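PDB 5LNB: ubiquitin-like-specific protease 2 from Saccharomyces cerevisiae, which removes the ubiquitin-like modifier SUMO from proteins as a cysteine protease of the peptidase C48 family. Local coordinates for residues Ile161-Ser166 / Arg173-Ile178; Lys59-Ser64 / His218-Ile223. All coordinates share one frame; numbering follows the deposited sequence.

Contact 1: residues Ile161-Ser166 / Arg173-Ile178; sequences ILTFDS and REIDPI
Ile161 lays its outer methyl over the branch methyl of Ile175, with CD1 of Ile161 3.8 Å from CG2 of Ile175. The two side chains run antiparallel alongside one another, and CG2 of Ile161 meets the same methyl of Ile175 at 3.9 Å. Further along the helix, CG2 of Ile178 lies 4.1 Å from CD1 of Ile161. Thr163 reaches Ile175 tip to tip, its OG1 3.8 Å from CG1 of Ile175 and its methyl CG2 4.1 Å from CD1 of Ile175. In Thr163 the methyl CG2 is anti to the backbone N and OG1 stands beside that N (chi1 -48°), where OG1 donates a 3.2 Å hydrogen bond to O of Ile161. The hydroxyl comes from above the carbonyl plane. A valine in its place would lack this hydroxyl and would probably leave the Ile161 carbonyl without that bond. Strand 159-164 and helix 172-190 belong to a beta-alpha-beta unit completed by strand 199-203. Met201 of that strand touches Thr163 and Ile175, while Ile117 of strand 112-119 touches Ile175 and Ile178. No hydrogen bond joins the two segments, so the helix meets the sheet through buried aliphatic packing, and the one polar group at the interface bonds within its own strand.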
loop_
_atom_site.group_PDB
_atom_site.type_symbol
_atom_site.label_atom_id
_atom_site.label_comp_id
_atom_site.label_asym_id
_atom_site.label_seq_id
_atom_site.Cartn_x
_atom_site.Cartn_y
_atom_site.Cartn_z
ATOM N N ILE A 161 9.292 -10.549 -2.649
ATOM C CA ILE A 161 8.273 -9.584 -3.031
ATOM C C ILE A 161 6.936 -10.219 -2.674
ATOM O O ILE A 161 6.422 -11.063 -3.410
ATOM C CB ILE A 161 8.361 -9.212 -4.511
ATOM C CG1 ILE A 161 9.748 -8.609 -4.808
ATOM C CG2 ILE A 161 7.218 -8.248 -4.889
ATOM C CD1 ILE A 161 9.992 -8.306 -6.263
ATOM N N LEU A 162 6.394 -9.840 -1.518
ATOM C CA LEU A 162 5.157 -10.429 -1.017
ATOM C C LEU A 162 3.979 -9.784 -1.743
ATOM O O LEU A 162 3.675 -8.606 -1.522
ATOM C CB LEU A 162 5.070 -10.243 0.496
ATOM C CG LEU A 162 6.305 -10.690 1.295
ATOM C CD1 LEU A 162 6.150 -10.367 2.787
ATOM C CD2 LEU A 162 6.597 -12.184 1.093
ATOM N N THR A 163 3.327 -10.549 -2.618
ATOM C CA THR A 163 2.305 -10.055 -3.538
ATOM C C THR A 163 0.949 -10.646 -3.168
ATOM O O THR A 163 0.811 -11.873 -3.063
ATOM C CB THR A 163 2.655 -10.426 -4.984
ATOM O OG1 THR A 163 4.017 -10.083 -5.247
ATOM C CG2 THR A 163 1.762 -9.687 -5.976
ATOM N N PHE A 164 -0.058 -9.785 -2.987
ATOM C CA PHE A 164 -1.359 -10.241 -2.509
ATOM C C PHE A 164 -2.483 -9.550 -3.275
ATOM O O PHE A 164 -2.436 -8.342 -3.531
ATOM C CB PHE A 164 -1.509 -10.020 -0.991
ATOM C CG PHE A 164 -0.931 -8.713 -0.497
ATOM C CD1 PHE A 164 -1.760 -7.621 -0.234
ATOM C CD2 PHE A 164 0.441 -8.571 -0.300
ATOM C CE1 PHE A 164 -1.236 -6.421 0.223
ATOM C CE2 PHE A 164 0.973 -7.367 0.147
ATOM C CZ PHE A 164 0.131 -6.290 0.416
ATOM N N ASP A 165 -3.486 -10.342 -3.646
ATOM C CA ASP A 165 -4.529 -9.926 -4.573
ATOM C C ASP A 165 -5.828 -10.590 -4.139
ATOM O O ASP A 165 -5.858 -11.805 -3.935
ATOM C CB ASP A 165 -4.160 -10.341 -6.005
ATOM C CG ASP A 165 -5.173 -9.887 -7.044
ATOM O OD1 ASP A 165 -6.160 -9.197 -6.704
ATOM O OD2 ASP A 165 -4.962 -10.222 -8.228
ATOM N N SER A 166 -6.889 -9.798 -3.997
ATOM C CA SER A 166 -8.177 -10.365 -3.633
ATOM C C SER A 166 -8.795 -11.161 -4.772
ATOM O O SER A 166 -9.689 -11.973 -4.521
ATOM C CB SER A 166 -9.139 -9.265 -3.173
ATOM O OG SER A 166 -9.227 -8.239 -4.143
ATOM N N ARG A 173 4.162 -11.744 -14.361
ATOM C CA ARG A 173 4.464 -10.778 -15.414
ATOM C C ARG A 173 4.511 -9.349 -14.879
ATOM O O ARG A 173 5.367 -8.558 -15.291
ATOM C CB ARG A 173 3.445 -10.884 -16.544
ATOM C CG ARG A 173 3.739 -11.981 -17.556
ATOM C CD ARG A 173 2.734 -11.970 -18.704
ATOM N NE ARG A 173 1.376 -12.273 -18.250
ATOM C CZ ARG A 173 0.435 -11.359 -18.028
ATOM N NH1 ARG A 173 0.697 -10.074 -18.227
ATOM N NH2 ARG A 173 -0.769 -11.732 -17.609
ATOM N N GLU A 174 3.590 -8.987 -13.977
ATOM C CA GLU A 174 3.542 -7.619 -13.461
ATOM C C GLU A 174 4.602 -7.348 -12.402
ATOM O O GLU A 174 4.959 -6.188 -12.190
ATOM C CB GLU A 174 2.164 -7.297 -12.855
ATOM C CG GLU A 174 1.008 -7.359 -13.838
ATOM C CD GLU A 174 0.498 -8.778 -14.055
ATOM O OE1 GLU A 174 0.251 -9.479 -13.051
ATOM O OE2 GLU A 174 0.349 -9.191 -15.224
ATOM N N ILE A 175 5.090 -8.374 -11.712
ATOM C CA ILE A 175 6.125 -8.164 -10.711
ATOM C C ILE A 175 7.522 -8.155 -11.323
ATOM O O ILE A 175 8.459 -7.638 -10.697
ATOM C CB ILE A 175 6.028 -9.229 -9.607
ATOM C CG1 ILE A 175 4.722 -9.050 -8.824
ATOM C CG2 ILE A 175 7.270 -9.208 -8.707
ATOM C CD1 ILE A 175 4.488 -7.654 -8.316
ATOM N N ASP A 176 7.688 -8.692 -12.532
ATOM C CA ASP A 176 9.010 -8.718 -13.143
ATOM C C ASP A 176 9.613 -7.325 -13.291
ATOM O O ASP A 176 10.819 -7.181 -13.050
ATOM C CB ASP A 176 8.954 -9.444 -14.496
ATOM C CG ASP A 176 10.298 -9.453 -15.215
ATOM O OD1 ASP A 176 10.530 -8.566 -16.075
ATOM O OD2 ASP A 176 11.141 -10.326 -14.896
ATOM N N PRO A 177 8.865 -6.290 -13.682
ATOM C CA PRO A 177 9.462 -4.945 -13.708
ATOM C C PRO A 177 9.994 -4.509 -12.357
ATOM O O PRO A 177 10.940 -3.718 -12.297
ATOM C CB PRO A 177 8.299 -4.055 -14.167
ATOM C CG PRO A 177 7.414 -4.968 -14.939
ATOM C CD PRO A 177 7.518 -6.311 -14.272
ATOM N N ILE A 178 9.417 -4.996 -11.261
ATOM C CA ILE A 178 9.923 -4.595 -9.956
ATOM C C ILE A 178 11.235 -5.303 -9.663
ATOM O O ILE A 178 12.141 -4.723 -9.054
ATOM C CB ILE A 178 8.874 -4.846 -8.857
ATOM C CG1 ILE A 178 7.593 -4.062 -9.164
ATOM C CG2 ILE A 178 9.440 -4.449 -7.492
ATOM C CD1 ILE A 178 6.488 -4.261 -8.152
#

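Contact 2: residues Lys59-Ser64 / His218-Ile223; sequences KFYIES and HVILNI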
loop_
_atom_site.group_PDB
_atom_site.type_symbol
_atom_site.label_atom_id
_atom_site.label_comp_id
_atom_site.label_asym_id
_atom_site.label_seq_id
_atom_site.Cartn_x
_atom_site.Cartn_y
_atom_site.Cartn_z
ATOM N N LYS A 59 -1.059 5.380 3.461
ATOM C CA LYS A 59 -0.315 6.294 4.316
ATOM C C LYS A 59 -0.924 6.352 5.712
ATOM O O LYS A 59 -0.212 6.262 6.719
ATOM C CB LYS A 59 -0.294 7.678 3.677
ATOM C CG LYS A 59 0.451 8.726 4.465
ATOM C CD LYS A 59 1.941 8.522 4.352
ATOM C CE LYS A 59 2.711 9.776 4.806
ATOM N NZ LYS A 59 4.123 9.457 5.161
ATOM N N PHE A 60 -2.248 6.494 5.787
ATOM C CA PHE A 60 -2.915 6.638 7.075
ATOM C C PHE A 60 -2.620 5.452 7.996
ATOM O O PHE A 60 -2.221 5.633 9.155
ATOM C CB PHE A 60 -4.418 6.812 6.848
ATOM C CG PHE A 60 -5.193 7.056 8.106
ATOM C CD1 PHE A 60 -5.267 8.329 8.656
ATOM C CD2 PHE A 60 -5.841 6.013 8.747
ATOM C CE1 PHE A 60 -5.980 8.558 9.816
ATOM C CE2 PHE A 60 -6.555 6.238 9.911
ATOM C CZ PHE A 60 -6.628 7.514 10.446
ATOM N N TYR A 61 -2.793 4.222 7.497
ATOM C CA TYR A 61 -2.641 3.061 8.367
ATOM C C TYR A 61 -1.187 2.701 8.647
ATOM O O TYR A 61 -0.908 2.060 9.667
ATOM C CB TYR A 61 -3.386 1.863 7.781
ATOM C CG TYR A 61 -4.879 2.041 7.899
ATOM C CD1 TYR A 61 -5.468 2.244 9.144
ATOM C CD2 TYR A 61 -5.696 2.055 6.771
ATOM C CE1 TYR A 61 -6.834 2.441 9.263
ATOM C CE2 TYR A 61 -7.065 2.248 6.882
ATOM C CZ TYR A 61 -7.623 2.438 8.124
ATOM O OH TYR A 61 -8.976 2.617 8.236
ATOM N N ILE A 62 -0.252 3.114 7.794
ATOM C CA ILE A 62 1.151 2.887 8.123
ATOM C C ILE A 62 1.625 3.882 9.172
ATOM O O ILE A 62 2.387 3.532 10.079
ATOM C CB ILE A 62 2.003 2.933 6.848
ATOM C CG1 ILE A 62 1.706 1.692 5.996
ATOM C CG2 ILE A 62 3.474 3.008 7.198
ATOM C CD1 ILE A 62 2.440 1.666 4.679
ATOM N N GLU A 63 1.159 5.127 9.085
ATOM C CA GLU A 63 1.464 6.104 10.120
ATOM C C GLU A 63 0.886 5.678 11.462
ATOM O O GLU A 63 1.511 5.879 12.510
ATOM C CB GLU A 63 0.931 7.473 9.708
ATOM C CG GLU A 63 1.695 8.089 8.552
ATOM C CD GLU A 63 3.065 8.623 8.976
ATOM O OE1 GLU A 63 3.185 9.106 10.127
ATOM O OE2 GLU A 63 4.019 8.558 8.160
ATOM N N SER A 64 -0.312 5.094 11.452
ATOM C CA SER A 64 -0.881 4.573 12.689
ATOM C C SER A 64 0.022 3.510 13.285
ATOM O O SER A 64 0.264 3.493 14.499
ATOM C CB SER A 64 -2.278 4.009 12.422
ATOM O OG SER A 64 -2.716 3.195 13.492
ATOM N N HIS A 218 -9.755 -4.002 -0.567
ATOM C CA HIS A 218 -8.969 -5.106 -0.027
ATOM C C HIS A 218 -7.500 -4.732 0.115
ATOM O O HIS A 218 -6.860 -5.116 1.097
ATOM C CB HIS A 218 -9.126 -6.342 -0.901
ATOM C CG HIS A 218 -10.459 -6.995 -0.755
ATOM N ND1 HIS A 218 -10.722 -7.929 0.222
ATOM C CD2 HIS A 218 -11.612 -6.832 -1.446
ATOM C CE1 HIS A 218 -11.977 -8.323 0.120
ATOM N NE2 HIS A 218 -12.539 -7.670 -0.882
ATOM N N VAL A 219 -6.946 -3.989 -0.854
ATOM C CA VAL A 219 -5.560 -3.539 -0.729
ATOM C C VAL A 219 -5.381 -2.743 0.559
ATOM O O VAL A 219 -4.460 -2.995 1.345
ATOM C CB VAL A 219 -5.130 -2.715 -1.957
ATOM C CG1 VAL A 219 -3.868 -1.906 -1.616
ATOM C CG2 VAL A 219 -4.846 -3.622 -3.147
ATOM N N ILE A 220 -6.262 -1.765 0.789
ATOM C CA ILE A 220 -6.185 -0.941 1.990
ATOM C C ILE A 220 -6.201 -1.817 3.239
ATOM O O ILE A 220 -5.364 -1.662 4.137
ATOM C CB ILE A 220 -7.331 0.088 1.998
ATOM C CG1 ILE A 220 -7.131 1.121 0.879
ATOM C CG2 ILE A 220 -7.485 0.752 3.391
ATOM C CD1 ILE A 220 -8.351 2.007 0.617
ATOM N N LEU A 221 -7.143 -2.766 3.309
ATOM C CA LEU A 221 -7.280 -3.535 4.540
ATOM C C LEU A 221 -6.203 -4.599 4.683
ATOM O O LEU A 221 -5.832 -4.944 5.810
ATOM C CB LEU A 221 -8.672 -4.152 4.627
ATOM C CG LEU A 221 -9.612 -3.141 5.315
ATOM C CD1 LEU A 221 -10.332 -2.239 4.322
ATOM C CD2 LEU A 221 -10.572 -3.807 6.253
ATOM N N ASN A 222 -5.670 -5.111 3.568
ATOM C CA ASN A 222 -4.578 -6.071 3.658
ATOM C C ASN A 222 -3.302 -5.392 4.138
ATOM O O ASN A 222 -2.598 -5.918 5.011
ATOM C CB ASN A 222 -4.366 -6.755 2.304
ATOM C CG ASN A 222 -5.499 -7.719 1.954
ATOM O OD1 ASN A 222 -6.217 -8.202 2.836
ATOM N ND2 ASN A 222 -5.665 -7.992 0.669
ATOM N N ILE A 223 -3.008 -4.208 3.599
ATOM C CA ILE A 223 -1.873 -3.431 4.088
ATOM C C ILE A 223 -2.082 -3.056 5.546
ATOM O O ILE A 223 -1.173 -3.178 6.375
ATOM C CB ILE A 223 -1.653 -2.191 3.201
ATOM C CG1 ILE A 223 -1.102 -2.628 1.832
ATOM C CG2 ILE A 223 -0.732 -1.196 3.902
ATOM C CD1 ILE A 223 -0.968 -1.532 0.807
#
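Ile220 is the first residue of 218-223 to touch segment 59-64, through its branch methyl; Val219 before it packs on Leu54, further back on that helix. CG2 of Ile220 lies at the edge of the Tyr61 ring, near the ring plane, 3.8 Å from CE2 of Tyr61. CD2 of Tyr61 is almost as near, so the methyl sits beside the ring and not over a face. This methyl is anti to the backbone N, with CG1 beside that N (chi1 -68°), which turns CG2 to the ring edge. A face of the Tyr61 ring is met by its chain neighbour: CD2 of Phe60 lies 3.7 Å above the plane, offset toward the rim. One turn on, Ile223 makes the second touch, with its CG2 4.3 Å from CG1 of Ile62. The contact is apolar and modest, about 140 Å². Within the first segment, NZ of Lys59 bonds to OE2 of Glu63 at 3.1 Å in a salt bridge, which Asp29 and Arg73 extend. Helix 264-285 packs beside both helices, its Leu268 touching Tyr61 and Ile220. Ile223 also meets Ser125 of strand 122-129, which places helix 215-228 between helix 51-67 and the mixed sheet of the protease domain.

Overall arrangement
Both contacts are buried, largely aliphatic and within the catalytic domain of the Ulp1 protease family. Contact 1 joins a helix to a strand of the mixed sheet, contact 2 joins two helices. The centre of contact 2 lies about 6 Å from the centre of the chain, that of contact 1 about 12 Å, yet Tyr61 is partly exposed. They share no helix or strand but touch, their centres about 18 Å apart. Phe164, on strand 159-164, packs on Asn222 and Ile223. Ser166, in the loop after it, packs on His218. The strand thus meets helix 172-190 through Ile161 and Thr163 and helix 215-228 through Phe164. Contact 1 places a hydroxyl at its interface, contact 2 an aromatic ring.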